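Local coordinates for flavoprotein 390 (Photobacterium phosphoreum, PDB 1FVP) that binds flavin mononucleotide carrying a covalently attached myristate, and as a homodimeric relative of bacterial luciferase may have related FMN-linked monooxygenase activity, at residues N219-I222 with K223-D227. Sequence-based numbering, arbitrary orientation.
With FMA (6-(3-tetradecanoic acid) flavine mononucleotide), chain D.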
loop_
_atom_site.group_PDB
_atom_site.type_symbol
_atom_site.label_atom_id
_atom_site.label_comp_id
_atom_site.label_asym_id
_atom_site.label_seq_id
_atom_site.Cartn_x
_atom_site.Cartn_y
_atom_site.Cartn_z
ATOM N N ASN A 219 -23.036 -5.857 7.675
ATOM C CA ASN A 219 -24.463 -6.187 7.561
ATOM C C ASN A 219 -25.327 -4.932 7.678
ATOM O O ASN A 219 -26.542 -4.929 7.434
ATOM C CB ASN A 219 -24.741 -7.313 8.557
ATOM C CG ASN A 219 -24.047 -8.603 8.151
ATOM O OD1 ASN A 219 -24.693 -9.671 8.102
ATOM N ND2 ASN A 219 -22.755 -8.541 7.850
ATOM N N GLN A 220 -24.642 -3.859 8.036
ATOM C CA GLN A 220 -25.219 -2.537 8.188
ATOM C C GLN A 220 -25.038 -1.785 6.859
ATOM O O GLN A 220 -26.057 -1.418 6.247
ATOM C CB GLN A 220 -24.654 -1.664 9.302
ATOM C CG GLN A 220 -25.633 -0.546 9.622
ATOM C CD GLN A 220 -25.087 0.452 10.598
ATOM O OE1 GLN A 220 -23.895 0.536 10.869
ATOM N NE2 GLN A 220 -26.016 1.241 11.132
ATOM N N VAL A 221 -23.800 -1.577 6.463
ATOM C CA VAL A 221 -23.540 -0.862 5.195
ATOM C C VAL A 221 -24.171 -1.644 4.049
ATOM O O VAL A 221 -25.002 -1.109 3.292
ATOM C CB VAL A 221 -22.042 -0.612 5.020
ATOM C CG1 VAL A 221 -21.729 0.072 3.700
ATOM C CG2 VAL A 221 -21.482 0.169 6.189
ATOM N N ILE A 222 -23.818 -2.908 3.937
ATOM C CA ILE A 222 -24.350 -3.773 2.885
ATOM C C ILE A 222 -25.842 -3.512 2.728
ATOM O O ILE A 222 -26.357 -3.713 1.619
ATOM C CB ILE A 222 -24.005 -5.277 3.112
ATOM C CG1 ILE A 222 -24.049 -6.006 1.750
ATOM C CG2 ILE A 222 -24.934 -5.981 4.131
ATOM C CD1 ILE A 222 -22.956 -5.562 0.732
ATOM N N LYS A 223 -26.494 -3.082 3.788
ATOM C CA LYS A 223 -27.925 -2.778 3.806
ATOM C C LYS A 223 -28.212 -1.335 3.402
ATOM O O LYS A 223 -28.904 -1.119 2.396
ATOM C CB LYS A 223 -28.572 -3.045 5.156
ATOM C CG LYS A 223 -29.980 -3.642 5.031
ATOM C CD LYS A 223 -30.462 -4.117 6.384
ATOM C CE LYS A 223 -29.493 -5.010 7.128
ATOM N NZ LYS A 223 -29.586 -6.446 6.761
ATOM N N PHE A 224 -27.702 -0.393 4.167
ATOM C CA PHE A 224 -27.831 1.053 3.941
ATOM C C PHE A 224 -27.673 1.328 2.433
ATOM O O PHE A 224 -28.376 2.196 1.890
ATOM C CB PHE A 224 -26.812 1.876 4.725
ATOM C CG PHE A 224 -26.681 3.306 4.281
ATOM C CD1 PHE A 224 -25.838 3.655 3.225
ATOM C CD2 PHE A 224 -27.422 4.303 4.920
ATOM C CE1 PHE A 224 -25.728 4.967 2.811
ATOM C CE2 PHE A 224 -27.316 5.643 4.524
ATOM C CZ PHE A 224 -26.468 5.965 3.450
ATOM N N ARG A 225 -26.708 0.625 1.844
ATOM C CA ARG A 225 -26.491 0.766 0.394
ATOM C C ARG A 225 -27.825 0.200 -0.169
ATOM O O ARG A 225 -28.778 0.952 -0.394
ATOM C CB ARG A 225 -25.338 0.032 -0.225
ATOM C CG ARG A 225 -24.127 -0.401 0.535
ATOM C CD ARG A 225 -22.948 0.517 0.491
ATOM N NE ARG A 225 -21.728 -0.229 0.202
ATOM C CZ ARG A 225 -20.470 0.113 0.441
ATOM N NH1 ARG A 225 -20.165 1.261 1.030
ATOM N NH2 ARG A 225 -19.504 -0.737 0.064
ATOM N N GLN A 226 -27.839 -1.113 -0.300
ATOM C CA GLN A 226 -28.990 -1.855 -0.803
ATOM C C GLN A 226 -30.284 -1.063 -0.640
ATOM O O GLN A 226 -30.925 -0.603 -1.594
ATOM C CB GLN A 226 -29.123 -3.223 -0.114
ATOM C CG GLN A 226 -28.159 -4.243 -0.648
ATOM C CD GLN A 226 -28.611 -5.674 -0.551
ATOM O OE1 GLN A 226 -29.802 -5.994 -0.499
ATOM N NE2 GLN A 226 -27.609 -6.567 -0.541
ATOM N N ASP A 227 -30.648 -0.913 0.616
ATOM C CA ASP A 227 -31.863 -0.229 1.069
ATOM C C ASP A 227 -32.169 0.992 0.200
ATOM O O ASP A 227 -33.244 1.028 -0.425
ATOM C CB ASP A 227 -31.798 0.096 2.561
ATOM C CG ASP A 227 -33.172 0.374 3.153
ATOM O OD1 ASP A 227 -34.048 -0.504 3.084
ATOM O OD2 ASP A 227 -33.332 1.501 3.680
HETATM N N1 FMA D . -24.568 10.252 4.606
HETATM C C2 FMA D . -24.141 9.824 3.417
HETATM O O2 FMA D . -24.042 10.423 2.414
HETATM N N3 FMA D . -23.720 8.437 3.275
HETATM C C4 FMA D . -23.761 7.588 4.321
HETATM O O4 FMA D . -23.407 6.441 4.152
HETATM C C4A FMA D . -24.227 8.067 5.585
HETATM N N5 FMA D . -24.309 7.328 6.662
HETATM C C5A FMA D . -24.740 7.718 7.872
HETATM C C6 FMA D . -24.790 6.858 8.965
HETATM C C7 FMA D . -25.246 7.353 10.161
HETATM C C7M FMA D . -25.341 6.486 11.465
HETATM C C8 FMA D . -25.675 8.725 10.300
HETATM C C8M FMA D . -26.181 9.307 11.580
HETATM C C9 FMA D . -25.615 9.547 9.195
HETATM C C9A FMA D . -25.162 9.119 7.982
HETATM N N10 FMA D . -25.069 9.898 6.836
HETATM C C10 FMA D . -24.645 9.493 5.640
HETATM C C1B FMA D . -25.491 11.368 6.897
HETATM C C2B FMA D . -24.747 12.314 5.859
HETATM O O2B FMA D . -24.294 13.352 6.708
HETATM C C3B FMA D . -25.728 12.768 4.802
HETATM O "O3'" FMA D . -26.814 11.902 4.711
HETATM C C4B FMA D . -25.144 12.969 3.399
HETATM O "O4'" FMA D . -24.041 13.944 3.428
HETATM C C5B FMA D . -26.231 13.509 2.428
HETATM O "O5'" FMA D . -25.685 14.853 1.884
HETATM P P FMA D . -26.413 16.255 1.831
HETATM O O1P FMA D . -27.531 15.940 0.776
HETATM O O2P FMA D . -26.951 16.526 3.149
HETATM O O3P FMA D . -25.465 17.214 1.531
HETATM C "C1'" FMA D . -25.517 3.319 8.331
HETATM O "O1'" FMA D . -25.846 3.338 9.578
HETATM O "O2'" FMA D . -26.006 2.455 7.597
HETATM C "C2'" FMA D . -25.190 4.677 7.803
HETATM C "C3'" FMA D . -24.314 5.478 8.776
HETATM C "C4'" FMA D . -22.884 5.318 8.357
HETATM C "C5'" FMA D . -22.023 4.254 8.995
HETATM C "C6'" FMA D . -20.650 4.746 9.380
HETATM C "C7'" FMA D . -19.610 3.634 9.395
HETATM C "C8'" FMA D . -18.963 3.355 10.684
HETATM C "C9'" FMA D . -17.660 4.051 11.043
HETATM C C11 FMA D . -17.315 3.962 12.498
HETATM C C12 FMA D . -17.566 2.744 13.308
HETATM C C13 FMA D . -17.086 2.677 14.720
HETATM C C14 FMA D . -17.321 1.400 15.461
HETATM C C15 FMA D . -18.683 0.794 15.271
#
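Val221 and Arg225 meet one turn apart on the helix 207-227, with the valine methyl CG1 lying over one face of the guanidinium group. CG1 is 3.5 Å from Arg225 CZ and about as far from the arginine CD, so carbon chain and flat head share the same methyl. The arginine chain bends at chi2 and chi3, which folds it back along the helix. The backbone joins the same two residues: Arg225 N donates to Val221 O (2.8 Å, 176°).

The other flat group, the Phe224 ring, points to the ligand, where the flavin carbonyl O4 approaches its far end obliquely, 3.1 Å from CE1. The fatty-acid carboxylate lies near the root of the same side chain, its O2' 3.5 Å from Phe224 CG. With CG anti to the backbone N (chi1 166°), the ring leaves the helix on the cofactor's side.

Gln220, one turn before, extends its chain in the same direction and brings NE2 to 2.6 Å from O1', the other carboxylate oxygen. An amide and a phenyl ring from successive turns thus meet the acid group of one ligand. Phe224 N bonds to Gln220 O (2.8 Å), the alpha-helical i to i+4 bond that links these two residues.

On another side of the helix, the Lys223 chain runs beside Asn219 O, while Gln226 CG lies near Ile222 O. Tyr177 touches Gln220, and Leu230 touches both Phe224 and Arg225. As residues i and i+4 of the last helix, 207-227, Gln220 and Phe224 fall on one side of it, and here that side forms part of the pocket for the myristate-linked FMN.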